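Local coordinates for coenzyme F420-dependent N(5),N(10)-methenyltetrahydromethanopterin reductase-related protein (Desulfurobacterium thermolithotrophum DSM 11699, PDB 6HUZ) that binds the iron-guanylylpyridinol cofactor and uses tetrahydrofolate derivatives as substrates, as a bacterial paralogue of [Fe]-hydrogenase, at the interface of chains A and B. Sequence-based numbering; all coordinates share one arbitrary frame. Chains: chain A/B, Coenzyme F420-dependent N(5),N(10)-methenyltetrahydromethanopterin reductase-related protein.

Contact 1: the interface of chains A and B. Residues chain A 320, 324, 336, 340; chain B 314-315, 318, 323.
The loop of chain B that carries B:Thr314, B:Tyr315 and B:Ala318, with helix 320-331 just beyond it, lies against helices 320-331 and 333-345 of chain A. This HmdII protein is a paralogue of the [Fe]-hydrogenases, a family of homodimers with interlocked C-terminal helices, and the patch illustrates how such a seam pairs greasy packing with a polar clasp. The clasp sits at the start of the A helix, where the hydroxyl OG of A:Ser320 donates to the backbone carbonyl O of B:Ala318 at 2.5 Å, a short bond. Its C=O...donor angle is 158°, and the hydroxyl is tilted 22° from the carbonyl plane. In A:Ser320, OG stands beside the backbone N and opposite the carbonyl carbon (chi1 -80°), which turns it towards the B loop. With an alanine here, the B:Ala318 carbonyl would probably lose this donor and the loop would be less firmly tied to the helix. One turn further along, A:Val324 divides its two methyls. CG1 approaches the rim of the B:Tyr315 ring, 3.7 Å from CD2, with the side chains crossing at about a right angle. CG2 instead packs 3.7 Å from B:Ala318 CB and also touches B:Leu323 CD1. A:Leu340 lies to one side of the tyrosine ring plane by the CD1 edge, its CD2 methyl 3.8 Å from CD1 of the ring, while its CD1 methyl leans on the B:Ala318 backbone at CA. The contacts at CD1 and CD2 probably limit how far the ring can turn. Further round, A:Leu336 and B:Leu323 cross obliquely and meet through methyls, CD1 to CD2, at 3.8 Å.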
# COMPACT_ATOMS: atom_id res chain seq x y z
N SER A 320 3.35 -0.99 10.20
CA SER A 320 4.70 -0.47 10.39
C SER A 320 4.84 0.61 11.46
O SER A 320 5.65 0.45 12.36
CB SER A 320 5.29 0.05 9.08
OG SER A 320 5.78 -1.03 8.31
N VAL A 324 7.28 0.32 14.58
CA VAL A 324 8.35 1.32 14.70
C VAL A 324 8.33 1.91 16.13
O VAL A 324 9.38 1.99 16.79
CB VAL A 324 8.25 2.41 13.60
CG1 VAL A 324 9.16 3.62 13.90
CG2 VAL A 324 8.63 1.81 12.24
N LEU A 336 17.30 0.95 15.64
CA LEU A 336 16.24 0.85 14.63
C LEU A 336 16.71 1.31 13.25
O LEU A 336 16.27 0.73 12.27
CB LEU A 336 14.98 1.61 15.08
CG LEU A 336 13.77 1.56 14.14
CD1 LEU A 336 13.45 0.14 13.73
CD2 LEU A 336 12.60 2.17 14.77
N LEU A 340 16.44 0.46 8.14
CA LEU A 340 16.14 1.22 6.92
C LEU A 340 17.35 1.15 5.95
O LEU A 340 17.19 1.43 4.76
CB LEU A 340 15.79 2.69 7.24
CG LEU A 340 14.34 2.97 7.67
CD1 LEU A 340 13.35 2.73 6.51
CD2 LEU A 340 13.96 2.14 8.91
N THR B 314 7.97 9.64 12.44
CA THR B 314 7.89 8.21 12.21
C THR B 314 8.62 7.87 10.93
O THR B 314 8.97 8.75 10.14
CB THR B 314 6.45 7.69 12.16
OG1 THR B 314 6.49 6.25 12.23
CG2 THR B 314 5.70 8.13 10.90
N TYR B 315 8.83 6.58 10.75
CA TYR B 315 9.49 5.98 9.60
C TYR B 315 8.39 5.38 8.72
O TYR B 315 8.08 4.19 8.85
CB TYR B 315 10.39 4.85 10.06
CG TYR B 315 11.67 5.33 10.71
CD1 TYR B 315 12.80 5.59 9.95
CD2 TYR B 315 11.74 5.52 12.08
CE1 TYR B 315 13.98 6.01 10.54
CE2 TYR B 315 12.92 5.95 12.69
CZ TYR B 315 14.04 6.18 11.91
OH TYR B 315 15.21 6.63 12.49
N ALA B 318 9.35 2.11 6.67
CA ALA B 318 9.91 0.93 7.31
C ALA B 318 9.13 -0.35 6.89
O ALA B 318 7.91 -0.43 7.09
CB ALA B 318 9.91 1.09 8.83
N LEU B 323 10.56 -5.55 10.16
CA LEU B 323 10.36 -5.20 11.58
C LEU B 323 9.77 -6.43 12.31
O LEU B 323 10.10 -6.70 13.46
CB LEU B 323 9.34 -4.04 11.73
CG LEU B 323 9.82 -2.63 11.37
CD1 LEU B 323 8.64 -1.75 10.93
CD2 LEU B 323 10.49 -1.97 12.53

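Contact 2: the interface of chains A and B. Residues chain A 220, 224, 230, 234, 238; chain B 91, 205, 347.
Over one face of the B:Phe91 ring sits the CE methyl of A:Met234, 3.7 Å from the centroid in a CH-pi contact and displaced towards the rim near CD1. The B:Phe347 ring presents its edge to the same methionine: the backbone O of A:Met234 lies in the ring plane, 3.5 Å from CE1. A:Gln238 passes B:Phe347 at a slant, its amide turned 52° from the ring and NE2 3.4 Å from CZ. The A:Tyr220 ring carries A:Ser224 OG above the rim of one face, a hydroxyl that also donates to A:Tyr220 O within the helix.

A:Met234 shows how a flexible side chain can serve two rings at once: CB rests against B:Phe347 CE1 at 3.6 Å, and a bend about the CG–SD bond (chi3 70°) brings CE over B:Phe91. B:Met205, by contrast, is extended beyond CG and crosses A:Tyr220 at about a right angle, with SD 3.1 Å from the phenol OH. Its sulfur and methyl also meet A:Thr230 tip to tip, SD lying 3.9 Å from CG2.

B:Phe91 and B:Met205 both line the methenyltetrahydrofolate pocket of chain B. Helices 207-228 and 232-262 of chain A, with the turn between them, thus back onto that pocket; B:Met205 lies between helices 196-203 and 207-228, and B:Phe347 just past helix 333-345.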
# COMPACT_ATOMS: atom_id res chain seq x y z
N TYR A 220 -12.37 4.74 -2.80
CA TYR A 220 -13.00 3.85 -1.83
C TYR A 220 -13.58 4.67 -0.66
O TYR A 220 -14.63 4.33 -0.13
CB TYR A 220 -11.98 2.79 -1.35
CG TYR A 220 -12.39 2.15 -0.06
CD1 TYR A 220 -13.52 1.33 0.01
CD2 TYR A 220 -11.69 2.39 1.12
CE1 TYR A 220 -13.93 0.76 1.21
CE2 TYR A 220 -12.10 1.84 2.33
CZ TYR A 220 -13.23 1.03 2.37
OH TYR A 220 -13.65 0.49 3.56
N SER A 224 -17.49 4.58 0.40
CA SER A 224 -17.79 4.30 1.82
C SER A 224 -18.65 5.38 2.49
O SER A 224 -19.60 5.07 3.19
CB SER A 224 -16.49 4.15 2.61
OG SER A 224 -15.87 2.94 2.21
N THR A 230 -20.71 3.79 5.89
CA THR A 230 -19.91 3.13 6.95
C THR A 230 -19.09 4.19 7.71
O THR A 230 -19.02 5.33 7.25
CB THR A 230 -19.08 1.97 6.36
OG1 THR A 230 -18.54 1.21 7.45
CG2 THR A 230 -17.94 2.43 5.46
N MET A 234 -13.59 2.75 10.09
CA MET A 234 -13.61 1.49 9.35
C MET A 234 -12.99 1.68 8.01
O MET A 234 -12.21 0.84 7.57
CB MET A 234 -15.05 0.96 9.23
CG MET A 234 -15.60 0.58 10.57
SD MET A 234 -17.34 0.19 10.49
CE MET A 234 -17.27 -1.41 9.56
N GLN A 238 -9.51 -0.20 6.62
CA GLN A 238 -9.51 -0.96 5.36
C GLN A 238 -8.43 -0.46 4.40
O GLN A 238 -7.72 -1.28 3.82
CB GLN A 238 -10.88 -0.88 4.68
CG GLN A 238 -11.95 -1.71 5.41
CD GLN A 238 -11.75 -3.19 5.26
OE1 GLN A 238 -11.42 -3.71 4.16
NE2 GLN A 238 -11.95 -3.93 6.34
N PHE B 91 -21.07 -5.83 13.14
CA PHE B 91 -19.77 -5.15 13.07
C PHE B 91 -19.55 -4.62 14.51
O PHE B 91 -18.41 -4.59 15.00
CB PHE B 91 -19.82 -3.95 12.12
CG PHE B 91 -19.53 -4.28 10.68
CD1 PHE B 91 -18.24 -4.61 10.28
CD2 PHE B 91 -20.53 -4.25 9.72
CE1 PHE B 91 -17.96 -4.87 8.94
CE2 PHE B 91 -20.25 -4.53 8.39
CZ PHE B 91 -18.97 -4.85 8.01
N MET B 205 -14.96 -4.82 2.16
CA MET B 205 -15.18 -3.65 1.33
C MET B 205 -13.85 -3.04 0.84
O MET B 205 -13.86 -2.43 -0.22
CB MET B 205 -16.01 -2.61 2.09
CG MET B 205 -15.43 -2.25 3.42
SD MET B 205 -16.38 -0.87 4.08
CE MET B 205 -15.69 -0.81 5.86
N PHE B 347 -10.71 -0.80 13.93
CA PHE B 347 -11.79 -1.04 12.99
C PHE B 347 -13.11 -0.84 13.77
O PHE B 347 -14.13 -1.47 13.50
CB PHE B 347 -11.69 -2.47 12.42
CG PHE B 347 -12.54 -2.78 11.20
CD1 PHE B 347 -12.60 -1.91 10.13
CD2 PHE B 347 -13.23 -3.98 11.11
CE1 PHE B 347 -13.35 -2.21 9.00
CE2 PHE B 347 -13.99 -4.28 9.98
CZ PHE B 347 -14.04 -3.39 8.93

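About 26 Å separates the C-alpha centres of contact 1 and contact 2, and no residue belongs to both. Helix 333-345 relates them: its chain A copy supplies leucines to contact 1, whereas the segment immediately following its chain B copy enters contact 2. Contact 1 sets a loop and a helix start of one subunit against two C-terminal helices of the other, while contact 2 brings the long helices of one subunit up to the substrate pocket of the other. Two-fold symmetry repeats each with the chains exchanged. Dimer assembly and the shaping of the pocket are therefore probably coupled, as expected for an interlocked homodimer of this family.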